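Local atomic coordinates of aminoglycoside N(3)-acetyltransferase (Streptomyces griseus, PDB entry 7LAP), a protein that probably transfers an acetyl group from acetyl-coenzyme A to the 3-amino group of aminoglycoside antibiotics, thereby conferring resistance. Residues 112-117 with 121-126; 130-135 with 146-151; 153-158 with 164-169. All coordinates share one frame; numbering follows the deposited sequence.

Interaction 1 (112-117 with 121-126); sequences SEAEHA and LPEALR
Glu123, in the first turn of helix 120-126, turns its carboxylate toward the loop 112-117 and takes the backbone N-H of Ala114: Ala114 N lies 3.0 Å from Glu123 OE1 and the bond is almost straight, 172° at the hydrogen. The amide approaches from above the carboxylate plane. From the opposite face of that plane comes Arg126 NE, 2.7 Å from the same OE1, so one oxygen is gripped by two donors. Arg126 NH2 completes a side-on salt bridge at 2.8 Å from Glu123 OE2, an i to i+3 pair within one helix, and both carboxylate oxygens lie close to the guanidinium plane. The bend of the glutamate makes this possible: CG runs anti to the backbone N and the chain then kinks at chi2 (83°), swinging the carboxylate over to the extended arginine. The guanidinium is laid flat beneath the loop, with Ser112 O 3.5 Å from Arg126 CZ, over the centre of one face. Glu113 CG rests 3.7 Å from Glu123 OE2, while its own carboxylate leads away to a salt bridge with Arg120 of the second subunit. Arg126 NH1 is bonded in addition to Arg110 O. Leu121 and Leu125 of the same helix pack on sheet strands 41-46 and 74-78, respectively. In this largely buried contact the loop is thus held by one amide bond to a carboxylate that an ion pair within the helix keeps in place; so paired, Glu123 would be expected to stay ionised, and the rotation of both groups is fixed.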
ATOM      1  N   SER B 112      -7.030  -5.969  -6.197  1.00 50.71           N
ATOM      2  CA  SER B 112      -5.998  -6.843  -5.640  1.00 46.44           C
ATOM      3  C   SER B 112      -4.674  -6.112  -5.560  1.00 45.00           C
ATOM      4  O   SER B 112      -4.192  -5.575  -6.566  1.00 43.72           O
ATOM      5  CB  SER B 112      -5.822  -8.103  -6.487  1.00 45.25           C
ATOM      6  OG  SER B 112      -7.034  -8.782  -6.568  1.00 46.72           O
ATOM      7  N   GLU B 113      -4.078  -6.094  -4.364  1.00 43.95           N
ATOM      8  CA  GLU B 113      -2.849  -5.337  -4.179  1.00 45.98           C
ATOM      9  C   GLU B 113      -1.679  -6.019  -4.838  1.00 44.42           C
ATOM     10  O   GLU B 113      -1.605  -7.255  -4.917  1.00 42.46           O
ATOM     11  CB  GLU B 113      -2.543  -5.121  -2.702  1.00 53.07           C
ATOM     12  CG  GLU B 113      -3.694  -4.506  -2.010  1.00 68.04           C
ATOM     13  CD  GLU B 113      -3.665  -4.724  -0.530  1.00 81.52           C
ATOM     14  OE1 GLU B 113      -2.546  -4.779   0.046  1.00 80.72           O
ATOM     15  OE2 GLU B 113      -4.774  -4.860   0.038  1.00 91.08           O
ATOM     16  N   ALA B 114      -0.756  -5.187  -5.308  1.00 44.51           N
ATOM     17  CA  ALA B 114       0.505  -5.671  -5.830  1.00 43.91           C
ATOM     18  C   ALA B 114       1.303  -6.346  -4.723  1.00 41.26           C
ATOM     19  O   ALA B 114       1.016  -6.190  -3.537  1.00 42.43           O
ATOM     20  CB  ALA B 114       1.318  -4.532  -6.427  1.00 40.38           C
ATOM     21  N   GLU B 115       2.286  -7.145  -5.129  1.00 42.78           N
ATOM     22  CA  GLU B 115       3.166  -7.787  -4.166  1.00 44.94           C
ATOM     23  C   GLU B 115       3.920  -6.731  -3.367  1.00 46.66           C
ATOM     24  O   GLU B 115       4.483  -5.795  -3.939  1.00 42.25           O
ATOM     25  CB  GLU B 115       4.149  -8.713  -4.882  1.00 55.99           C
ATOM     26  CG  GLU B 115       3.729 -10.188  -4.838  1.00 74.06           C
ATOM     27  CD  GLU B 115       4.160 -10.985  -6.058  1.00 89.72           C
ATOM     28  OE1 GLU B 115       5.347 -10.904  -6.438  1.00 94.64           O
ATOM     29  OE2 GLU B 115       3.323 -11.718  -6.632  1.00 97.30           O
ATOM     30  N   HIS B 116       3.966  -6.909  -2.038  1.00 47.36           N
ATOM     31  CA  HIS B 116       4.603  -5.918  -1.174  1.00 53.18           C
ATOM     32  C   HIS B 116       6.087  -5.771  -1.465  1.00 50.67           C
ATOM     33  O   HIS B 116       6.649  -4.675  -1.310  1.00 45.53           O
ATOM     34  CB  HIS B 116       4.397  -6.291   0.284  1.00 59.55           C
ATOM     35  CG  HIS B 116       2.985  -6.135   0.742  1.00 73.04           C
ATOM     36  ND1 HIS B 116       1.981  -5.669  -0.087  1.00 74.57           N
ATOM     37  CD2 HIS B 116       2.406  -6.378   1.943  1.00 74.84           C
ATOM     38  CE1 HIS B 116       0.844  -5.635   0.583  1.00 75.90           C
ATOM     39  NE2 HIS B 116       1.077  -6.056   1.818  1.00 76.97           N
ATOM     40  N   ALA B 117       6.735  -6.844  -1.904  1.00 49.40           N
ATOM     41  CA  ALA B 117       8.160  -6.765  -2.197  1.00 53.70           C
ATOM     42  C   ALA B 117       8.469  -5.789  -3.327  1.00 54.31           C
ATOM     43  O   ALA B 117       9.595  -5.307  -3.414  1.00 53.46           O
ATOM     44  CB  ALA B 117       8.693  -8.152  -2.540  1.00 54.16           C
ATOM     45  N   LEU B 121       6.016   1.859  -5.427  1.00 37.28           N
ATOM     46  CA  LEU B 121       5.765   2.510  -6.726  1.00 37.57           C
ATOM     47  C   LEU B 121       4.773   1.744  -7.613  1.00 37.11           C
ATOM     48  O   LEU B 121       3.904   2.377  -8.234  1.00 37.27           O
ATOM     49  CB  LEU B 121       7.067   2.766  -7.504  1.00 39.29           C
ATOM     50  CG  LEU B 121       7.536   4.222  -7.513  1.00 35.69           C
ATOM     51  CD1 LEU B 121       6.486   5.140  -8.178  1.00 35.84           C
ATOM     52  CD2 LEU B 121       7.869   4.678  -6.051  1.00 36.00           C
ATOM     53  N   PRO B 122       4.874   0.408  -7.751  1.00 37.17           N
ATOM     54  CA  PRO B 122       3.868  -0.293  -8.593  1.00 37.45           C
ATOM     55  C   PRO B 122       2.463  -0.149  -8.057  1.00 42.55           C
ATOM     56  O   PRO B 122       1.512  -0.026  -8.828  1.00 40.74           O
ATOM     57  CB  PRO B 122       4.339  -1.758  -8.563  1.00 37.43           C
ATOM     58  CG  PRO B 122       5.854  -1.630  -8.381  1.00 36.84           C
ATOM     59  CD  PRO B 122       5.995  -0.479  -7.394  1.00 38.51           C
ATOM     60  N   GLU B 123       2.304  -0.135  -6.735  1.00 44.44           N
ATOM     61  CA  GLU B 123       0.971   0.024  -6.181  1.00 47.51           C
ATOM     62  C   GLU B 123       0.455   1.449  -6.388  1.00 47.61           C
ATOM     63  O   GLU B 123      -0.746   1.644  -6.580  1.00 42.70           O
ATOM     64  CB  GLU B 123       0.983  -0.376  -4.701  1.00 49.12           C
ATOM     65  CG  GLU B 123      -0.320  -0.205  -4.002  1.00 55.86           C
ATOM     66  CD  GLU B 123      -1.300  -1.390  -4.207  1.00 60.37           C
ATOM     67  OE1 GLU B 123      -1.073  -2.238  -5.114  1.00 56.80           O
ATOM     68  OE2 GLU B 123      -2.323  -1.421  -3.476  1.00 59.89           O
ATOM     69  N   ALA B 124       1.339   2.447  -6.393  1.00 39.15           N
ATOM     70  CA  ALA B 124       0.903   3.808  -6.725  1.00 40.21           C
ATOM     71  C   ALA B 124       0.570   3.941  -8.214  1.00 39.43           C
ATOM     72  O   ALA B 124      -0.434   4.569  -8.582  1.00 40.75           O
ATOM     73  CB  ALA B 124       1.975   4.847  -6.317  1.00 38.72           C
ATOM     74  N   LEU B 125       1.399   3.365  -9.088  1.00 38.26           N
ATOM     75  CA  LEU B 125       1.150   3.469 -10.530  1.00 41.49           C
ATOM     76  C   LEU B 125      -0.194   2.840 -10.910  1.00 41.60           C
ATOM     77  O   LEU B 125      -1.007   3.452 -11.628  1.00 39.06           O
ATOM     78  CB  LEU B 125       2.304   2.807 -11.300  1.00 39.22           C
ATOM     79  CG  LEU B 125       2.528   2.988 -12.811  1.00 40.54           C
ATOM     80  CD1 LEU B 125       1.499   2.241 -13.631  1.00 42.61           C
ATOM     81  CD2 LEU B 125       2.610   4.473 -13.219  1.00 40.72           C
ATOM     82  N   ARG B 126      -0.456   1.617 -10.439  1.00 40.23           N
ATOM     83  CA  ARG B 126      -1.691   0.957 -10.860  1.00 43.87           C
ATOM     84  C   ARG B 126      -2.925   1.704 -10.357  1.00 44.38           C
ATOM     85  O   ARG B 126      -3.980   1.618 -10.983  1.00 44.32           O
ATOM     86  CB  ARG B 126      -1.720  -0.506 -10.392  1.00 44.92           C
ATOM     87  CG  ARG B 126      -2.239  -0.663  -8.999  1.00 43.35           C
ATOM     88  CD  ARG B 126      -2.447  -2.101  -8.571  1.00 48.48           C
ATOM     89  NE  ARG B 126      -2.818  -2.129  -7.157  1.00 46.58           N
ATOM     90  CZ  ARG B 126      -4.068  -2.118  -6.696  1.00 45.64           C
ATOM     91  NH1 ARG B 126      -5.104  -2.125  -7.535  1.00 43.61           N
ATOM     92  NH2 ARG B 126      -4.281  -2.112  -5.375  1.00 47.47           N
TER

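Interaction 2 (130-135 with 146-151); sequences GAVRSR and ASAPAL
Val132, on an outermost strand (132-133) of the mixed seven-stranded sheet, packs on Ala148 at the start of helix 148-152, which follows directly on the neighbouring antiparallel strand, 141-145. The first shell is small, without a hydrogen bond. Val132 CG2 lies 4.2 Å from Ala148 CB and 4.5 Å from Pro149 N, so one methyl branch does the touching, set against the first turn of the helix. That branch stands anti to the valine carbonyl carbon, because CG1 takes the place opposite the backbone N (chi1 178°). Both CB atoms point into the contact, and Val132 CA and Ala148 CA are 6.3 Å apart. The ring of Pro149 borders the contact on the exposed side, while Ala148 is buried.

A second shell holds the pieces in position. Val132 is hydrogen-bonded through its backbone to Ala143 of strand 141-145, and Ala148 packs on the side chain of that same Ala143, so strand and helix share a support. Further along the helix Met152 extends the apolar cover over Val132 and Ser134. On the inner side Leu151 packs on Thr74 and Leu76 of strand 74-78, and Thr74 OG1 takes the N-H of Ser147 just ahead of the helix. Ser147 occupies the N-cap position without a capping bond from its side chain; its carbonyl instead opens the helical pattern, with Leu151 N 3.0 Å from Ser147 O.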
ATOM      1  N   GLY B 130      -6.623   6.402 -15.048  1.00 46.27           N
ATOM      2  CA  GLY B 130      -6.243   5.946 -16.368  1.00 42.31           C
ATOM      3  C   GLY B 130      -5.234   4.804 -16.434  1.00 45.78           C
ATOM      4  O   GLY B 130      -4.957   4.314 -17.544  1.00 43.08           O
ATOM      5  N   ALA B 131      -4.652   4.366 -15.308  1.00 41.78           N
ATOM      6  CA  ALA B 131      -3.695   3.258 -15.370  1.00 42.40           C
ATOM      7  C   ALA B 131      -4.422   1.974 -15.741  1.00 43.09           C
ATOM      8  O   ALA B 131      -5.611   1.813 -15.459  1.00 42.57           O
ATOM      9  CB  ALA B 131      -2.968   3.060 -14.023  1.00 40.56           C
ATOM     10  N   VAL B 132      -3.702   1.044 -16.366  1.00 41.80           N
ATOM     11  CA  VAL B 132      -4.289  -0.223 -16.827  1.00 44.10           C
ATOM     12  C   VAL B 132      -3.499  -1.369 -16.208  1.00 46.95           C
ATOM     13  O   VAL B 132      -2.269  -1.397 -16.308  1.00 41.37           O
ATOM     14  CB  VAL B 132      -4.259  -0.330 -18.358  1.00 47.39           C
ATOM     15  CG1 VAL B 132      -4.831  -1.691 -18.832  1.00 45.91           C
ATOM     16  CG2 VAL B 132      -5.016   0.845 -19.008  1.00 46.44           C
ATOM     17  N   ARG B 133      -4.195  -2.323 -15.597  1.00 44.34           N
ATOM     18  CA  ARG B 133      -3.526  -3.440 -14.941  1.00 44.19           C
ATOM     19  C   ARG B 133      -3.835  -4.722 -15.704  1.00 47.62           C
ATOM     20  O   ARG B 133      -4.990  -4.952 -16.063  1.00 49.65           O
ATOM     21  CB  ARG B 133      -3.989  -3.587 -13.505  1.00 48.05           C
ATOM     22  CG  ARG B 133      -3.039  -4.518 -12.786  1.00 56.06           C
ATOM     23  CD  ARG B 133      -3.688  -5.228 -11.706  1.00 58.65           C
ATOM     24  NE  ARG B 133      -2.775  -5.795 -10.720  1.00 49.10           N
ATOM     25  CZ  ARG B 133      -3.078  -5.782  -9.434  1.00 46.32           C
ATOM     26  NH1 ARG B 133      -4.204  -5.197  -9.067  1.00 45.83           N
ATOM     27  NH2 ARG B 133      -2.270  -6.339  -8.543  1.00 42.38           N
ATOM     28  N   SER B 134      -2.816  -5.553 -15.959  1.00 46.22           N
ATOM     29  CA  SER B 134      -3.077  -6.733 -16.788  1.00 47.47           C
ATOM     30  C   SER B 134      -3.822  -7.792 -15.971  1.00 47.01           C
ATOM     31  O   SER B 134      -3.935  -7.711 -14.749  1.00 44.35           O
ATOM     32  CB  SER B 134      -1.775  -7.275 -17.402  1.00 47.16           C
ATOM     33  OG  SER B 134      -1.046  -8.110 -16.523  1.00 47.05           O
ATOM     34  N   ARG B 135      -4.371  -8.778 -16.662  1.00 47.91           N
ATOM     35  CA  ARG B 135      -5.365  -9.636 -16.040  1.00 46.38           C
ATOM     36  C   ARG B 135      -4.757 -10.827 -15.327  1.00 47.48           C
ATOM     37  O   ARG B 135      -5.492 -11.581 -14.667  1.00 47.19           O
ATOM     38  CB  ARG B 135      -6.369 -10.112 -17.104  1.00 46.01           C
ATOM     39  CG  ARG B 135      -5.738 -11.024 -18.123  1.00 45.91           C
ATOM     40  CD  ARG B 135      -6.702 -11.464 -19.257  1.00 46.03           C
ATOM     41  NE  ARG B 135      -6.080 -12.501 -20.071  1.00 47.70           N
ATOM     42  CZ  ARG B 135      -6.715 -13.265 -20.964  1.00 51.26           C
ATOM     43  NH1 ARG B 135      -8.023 -13.110 -21.187  1.00 49.74           N
ATOM     44  NH2 ARG B 135      -6.036 -14.197 -21.629  1.00 49.70           N
ATOM     45  N   ALA B 146       0.312   6.317 -23.201  1.00 46.51           N
ATOM     46  CA  ALA B 146      -0.319   6.236 -24.517  1.00 48.07           C
ATOM     47  C   ALA B 146      -0.474   4.795 -24.991  1.00 49.54           C
ATOM     48  O   ALA B 146      -1.452   4.462 -25.655  1.00 50.03           O
ATOM     49  CB  ALA B 146       0.506   7.046 -25.516  1.00 50.94           C
ATOM     50  N   SER B 147       0.483   3.921 -24.691  1.00 51.18           N
ATOM     51  CA  SER B 147       0.442   2.551 -25.196  1.00 52.41           C
ATOM     52  C   SER B 147      -0.081   1.572 -24.151  1.00 49.27           C
ATOM     53  O   SER B 147      -0.036   0.354 -24.369  1.00 46.64           O
ATOM     54  CB  SER B 147       1.831   2.127 -25.644  1.00 52.38           C
ATOM     55  OG  SER B 147       2.288   2.986 -26.666  1.00 53.33           O
ATOM     56  N   ALA B 148      -0.580   2.082 -23.029  1.00 44.19           N
ATOM     57  CA  ALA B 148      -0.906   1.204 -21.906  1.00 41.17           C
ATOM     58  C   ALA B 148      -1.963   0.153 -22.241  1.00 46.78           C
ATOM     59  O   ALA B 148      -1.773  -1.003 -21.833  1.00 44.44           O
ATOM     60  CB  ALA B 148      -1.309   2.047 -20.694  1.00 39.59           C
ATOM     61  N   PRO B 149      -3.054   0.446 -22.985  1.00 51.21           N
ATOM     62  CA  PRO B 149      -4.035  -0.627 -23.258  1.00 50.69           C
ATOM     63  C   PRO B 149      -3.485  -1.771 -24.104  1.00 50.28           C
ATOM     64  O   PRO B 149      -3.703  -2.934 -23.762  1.00 48.75           O
ATOM     65  CB  PRO B 149      -5.189   0.112 -23.973  1.00 53.28           C
ATOM     66  CG  PRO B 149      -5.019   1.584 -23.543  1.00 52.58           C
ATOM     67  CD  PRO B 149      -3.515   1.750 -23.500  1.00 49.86           C
ATOM     68  N   ALA B 150      -2.787  -1.490 -25.204  1.00 50.79           N
ATOM     69  CA  ALA B 150      -2.251  -2.586 -26.013  1.00 50.70           C
ATOM     70  C   ALA B 150      -1.134  -3.337 -25.286  1.00 46.37           C
ATOM     71  O   ALA B 150      -0.977  -4.550 -25.469  1.00 50.52           O
ATOM     72  CB  ALA B 150      -1.737  -2.051 -27.351  1.00 52.72           C
ATOM     73  N   LEU B 151      -0.342  -2.650 -24.464  1.00 41.72           N
ATOM     74  CA  LEU B 151       0.709  -3.354 -23.730  1.00 43.95           C
ATOM     75  C   LEU B 151       0.121  -4.351 -22.737  1.00 43.08           C
ATOM     76  O   LEU B 151       0.644  -5.461 -22.581  1.00 45.08           O
ATOM     77  CB  LEU B 151       1.608  -2.356 -22.985  1.00 45.88           C
ATOM     78  CG  LEU B 151       2.687  -1.644 -23.811  1.00 49.61           C
ATOM     79  CD1 LEU B 151       3.304  -0.513 -23.015  1.00 47.62           C
ATOM     80  CD2 LEU B 151       3.739  -2.628 -24.299  1.00 52.12           C
TER

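Interaction 3 (153-158 with 164-169); sequences DAHPWD and GSPLAR
His155 and Pro166 form a CH-pi contact that joins the loop after helix 148-152 to the first turn of helix 166-172. Pro166 CD stands 3.7 Å from the centroid of the His155 imidazole, only 4° off the ring normal, and CG of the same proline leans over the ND1 side. The imidazole is held for this by both nitrogens: ND1 is bonded to Ser134 OG and NE2 to Pro160 O.

Apolar packing continues beside it, with Pro156 CD 4.0 Å from Pro166 CD. Pro156 CG also makes van der Waals contact with the backbone, 3.7 Å from Gly164 C.

The hydrogen bonds come from Arg169, whose chain runs extended from CG to NE and delivers the guanidinium end-on to one carbonyl. Asp153 O is 2.7 Å from Arg169 NH1, which meets it on a lone pair in the carbonyl plane, and 2.9 Å from Arg169 NH2, which lies nearly along the C=O axis. NH1 also bonds Ala150 O. NE and NH2 make weak bonds to Gly164 O as well. Ser165, the N-cap of helix 166-172, accepts weakly from Ala168 N and is bonded to Gly162 O.

Across this contact the positive charge is met by main-chain oxygens and not by the Asp153 carboxylate. Gathering carbonyls at the C-terminal end of helix 148-152, Arg169 ties that short helix to the next, with a probably modest electrostatic gain from its dipole.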
ATOM      1  N   ASP B 153      -3.083  -5.581 -22.663  1.00 43.67           N
ATOM      2  CA  ASP B 153      -4.299  -6.247 -23.116  1.00 51.60           C
ATOM      3  C   ASP B 153      -4.120  -7.759 -23.155  1.00 52.33           C
ATOM      4  O   ASP B 153      -3.082  -8.260 -23.590  1.00 51.28           O
ATOM      5  CB  ASP B 153      -4.680  -5.746 -24.516  1.00 49.96           C
ATOM      6  CG  ASP B 153      -6.006  -6.323 -25.001  1.00 57.29           C
ATOM      7  OD1 ASP B 153      -7.018  -6.116 -24.298  1.00 58.64           O
ATOM      8  OD2 ASP B 153      -6.044  -6.966 -26.075  1.00 59.24           O
ATOM      9  N   ALA B 154      -5.132  -8.479 -22.683  1.00 50.93           N
ATOM     10  CA  ALA B 154      -5.212  -9.929 -22.834  1.00 52.44           C
ATOM     11  C   ALA B 154      -3.906 -10.627 -22.448  1.00 50.73           C
ATOM     12  O   ALA B 154      -3.325 -11.357 -23.242  1.00 57.36           O
ATOM     13  CB  ALA B 154      -5.601 -10.291 -24.278  1.00 49.38           C
ATOM     14  N   HIS B 155      -3.447 -10.404 -21.215  1.00 48.24           N
ATOM     15  CA  HIS B 155      -2.249 -11.099 -20.740  1.00 45.13           C
ATOM     16  C   HIS B 155      -2.417 -12.614 -20.901  1.00 50.58           C
ATOM     17  O   HIS B 155      -3.390 -13.188 -20.373  1.00 50.96           O
ATOM     18  CB  HIS B 155      -1.997 -10.758 -19.281  1.00 46.52           C
ATOM     19  CG  HIS B 155      -0.588 -10.997 -18.832  1.00 44.22           C
ATOM     20  ND1 HIS B 155       0.071 -10.128 -17.990  1.00 43.47           N
ATOM     21  CD2 HIS B 155       0.281 -12.008 -19.086  1.00 45.19           C
ATOM     22  CE1 HIS B 155       1.285 -10.595 -17.734  1.00 43.42           C
ATOM     23  NE2 HIS B 155       1.441 -11.734 -18.390  1.00 43.92           N
ATOM     24  N   PRO B 156      -1.510 -13.295 -21.611  1.00 54.54           N
ATOM     25  CA  PRO B 156      -1.685 -14.733 -21.863  1.00 55.46           C
ATOM     26  C   PRO B 156      -1.658 -15.505 -20.563  1.00 53.15           C
ATOM     27  O   PRO B 156      -0.759 -15.319 -19.735  1.00 50.51           O
ATOM     28  CB  PRO B 156      -0.482 -15.094 -22.740  1.00 57.80           C
ATOM     29  CG  PRO B 156      -0.069 -13.804 -23.355  1.00 56.05           C
ATOM     30  CD  PRO B 156      -0.330 -12.762 -22.311  1.00 55.06           C
ATOM     31  N   TRP B 157      -2.635 -16.402 -20.400  1.00 50.57           N
ATOM     32  CA  TRP B 157      -2.761 -17.138 -19.144  1.00 54.44           C
ATOM     33  C   TRP B 157      -1.532 -18.003 -18.885  1.00 56.33           C
ATOM     34  O   TRP B 157      -0.879 -17.893 -17.835  1.00 53.71           O
ATOM     35  CB  TRP B 157      -4.012 -18.011 -19.157  1.00 50.80           C
ATOM     36  CG  TRP B 157      -5.323 -17.275 -19.179  1.00 54.28           C
ATOM     37  CD1 TRP B 157      -6.403 -17.532 -20.005  1.00 55.94           C
ATOM     38  CD2 TRP B 157      -5.740 -16.238 -18.287  1.00 50.72           C
ATOM     39  NE1 TRP B 157      -7.441 -16.674 -19.699  1.00 54.72           N
ATOM     40  CE2 TRP B 157      -7.050 -15.866 -18.659  1.00 53.45           C
ATOM     41  CE3 TRP B 157      -5.112 -15.547 -17.242  1.00 50.61           C
ATOM     42  CZ2 TRP B 157      -7.751 -14.860 -18.000  1.00 54.14           C
ATOM     43  CZ3 TRP B 157      -5.810 -14.552 -16.596  1.00 50.28           C
ATOM     44  CH2 TRP B 157      -7.116 -14.220 -16.972  1.00 54.89           C
ATOM     45  N   ASP B 158      -1.215 -18.881 -19.828  1.00 53.42           N
ATOM     46  CA  ASP B 158      -0.074 -19.783 -19.755  1.00 58.51           C
ATOM     47  C   ASP B 158       1.106 -19.177 -20.493  1.00 59.02           C
ATOM     48  O   ASP B 158       0.934 -18.355 -21.392  1.00 58.60           O
ATOM     49  CB  ASP B 158      -0.418 -21.141 -20.368  1.00 63.58           C
ATOM     50  CG  ASP B 158      -1.477 -21.869 -19.573  1.00 72.74           C
ATOM     51  OD1 ASP B 158      -1.170 -22.251 -18.432  1.00 76.90           O
ATOM     52  OD2 ASP B 158      -2.598 -22.077 -20.087  1.00 77.87           O
ATOM     53  N   GLY B 164       3.590 -14.219 -26.299  1.00 62.71           N
ATOM     54  CA  GLY B 164       2.517 -13.268 -26.517  1.00 66.42           C
ATOM     55  C   GLY B 164       2.433 -12.108 -25.542  1.00 61.10           C
ATOM     56  O   GLY B 164       1.541 -11.262 -25.654  1.00 63.87           O
ATOM     57  N   SER B 165       3.364 -12.013 -24.614  1.00 50.56           N
ATOM     58  CA  SER B 165       3.111 -11.371 -23.338  1.00 52.15           C
ATOM     59  C   SER B 165       3.367  -9.873 -23.402  1.00 50.47           C
ATOM     60  O   SER B 165       3.965  -9.372 -24.355  1.00 51.01           O
ATOM     61  CB  SER B 165       4.013 -12.004 -22.286  1.00 56.47           C
ATOM     62  OG  SER B 165       5.353 -11.694 -22.618  1.00 54.89           O
ATOM     63  N   PRO B 166       2.932  -9.130 -22.371  1.00 49.76           N
ATOM     64  CA  PRO B 166       3.340  -7.720 -22.256  1.00 47.44           C
ATOM     65  C   PRO B 166       4.831  -7.506 -22.384  1.00 47.78           C
ATOM     66  O   PRO B 166       5.257  -6.533 -23.026  1.00 46.00           O
ATOM     67  CB  PRO B 166       2.830  -7.326 -20.865  1.00 47.67           C
ATOM     68  CG  PRO B 166       1.538  -8.172 -20.733  1.00 51.60           C
ATOM     69  CD  PRO B 166       1.858  -9.483 -21.419  1.00 49.40           C
ATOM     70  N   LEU B 167       5.645  -8.382 -21.799  1.00 46.27           N
ATOM     71  CA  LEU B 167       7.081  -8.166 -21.875  1.00 45.48           C
ATOM     72  C   LEU B 167       7.564  -8.279 -23.321  1.00 46.56           C
ATOM     73  O   LEU B 167       8.393  -7.478 -23.761  1.00 44.62           O
ATOM     74  CB  LEU B 167       7.807  -9.148 -20.961  1.00 46.50           C
ATOM     75  CG  LEU B 167       7.596  -8.892 -19.455  1.00 45.20           C
ATOM     76  CD1 LEU B 167       8.229 -10.039 -18.599  1.00 46.51           C
ATOM     77  CD2 LEU B 167       8.161  -7.526 -19.040  1.00 46.86           C
ATOM     78  N   ALA B 168       7.019  -9.234 -24.086  1.00 45.80           N
ATOM     79  CA  ALA B 168       7.339  -9.315 -25.510  1.00 47.88           C
ATOM     80  C   ALA B 168       6.923  -8.048 -26.239  1.00 50.62           C
ATOM     81  O   ALA B 168       7.636  -7.570 -27.131  1.00 50.88           O
ATOM     82  CB  ALA B 168       6.662 -10.527 -26.151  1.00 49.23           C
ATOM     83  N   ARG B 169       5.780  -7.480 -25.863  1.00 51.39           N
ATOM     84  CA  ARG B 169       5.327  -6.253 -26.497  1.00 49.25           C
ATOM     85  C   ARG B 169       6.196  -5.065 -26.132  1.00 49.51           C
ATOM     86  O   ARG B 169       6.341  -4.139 -26.944  1.00 48.50           O
ATOM     87  CB  ARG B 169       3.882  -5.973 -26.118  1.00 47.95           C
ATOM     88  CG  ARG B 169       2.937  -7.042 -26.625  1.00 51.12           C
ATOM     89  CD  ARG B 169       1.517  -6.792 -26.129  1.00 49.99           C
ATOM     90  NE  ARG B 169       0.807  -8.051 -25.971  1.00 53.30           N
ATOM     91  CZ  ARG B 169      -0.282  -8.213 -25.222  1.00 54.01           C
ATOM     92  NH1 ARG B 169      -0.803  -7.193 -24.552  1.00 48.13           N
ATOM     93  NH2 ARG B 169      -0.858  -9.405 -25.151  1.00 60.00           N
TER

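Interaction 1 is the buried one, built on a main-chain amide bonded to a salt-bridged carboxylate and bordered by the second subunit; interactions 2 and 3 are partly buried and meet no other chain. Interaction 2 is an apolar contact at the sheet edge, interaction 3 mixes proline-aromatic packing with arginine-to-carbonyl bonds. Interactions 2 and 3 share helix 148-152: interaction 2 uses its start, interaction 3 the residues just past its end, and Arg135 NE probably bonds His155 O between them. Helix 120-126 leads into strand 132-133, where Arg133 approaches Ser112 O, linking interactions 1 and 2. Interactions 1 and 3 do not touch, their nearest atoms being about 11 Å apart.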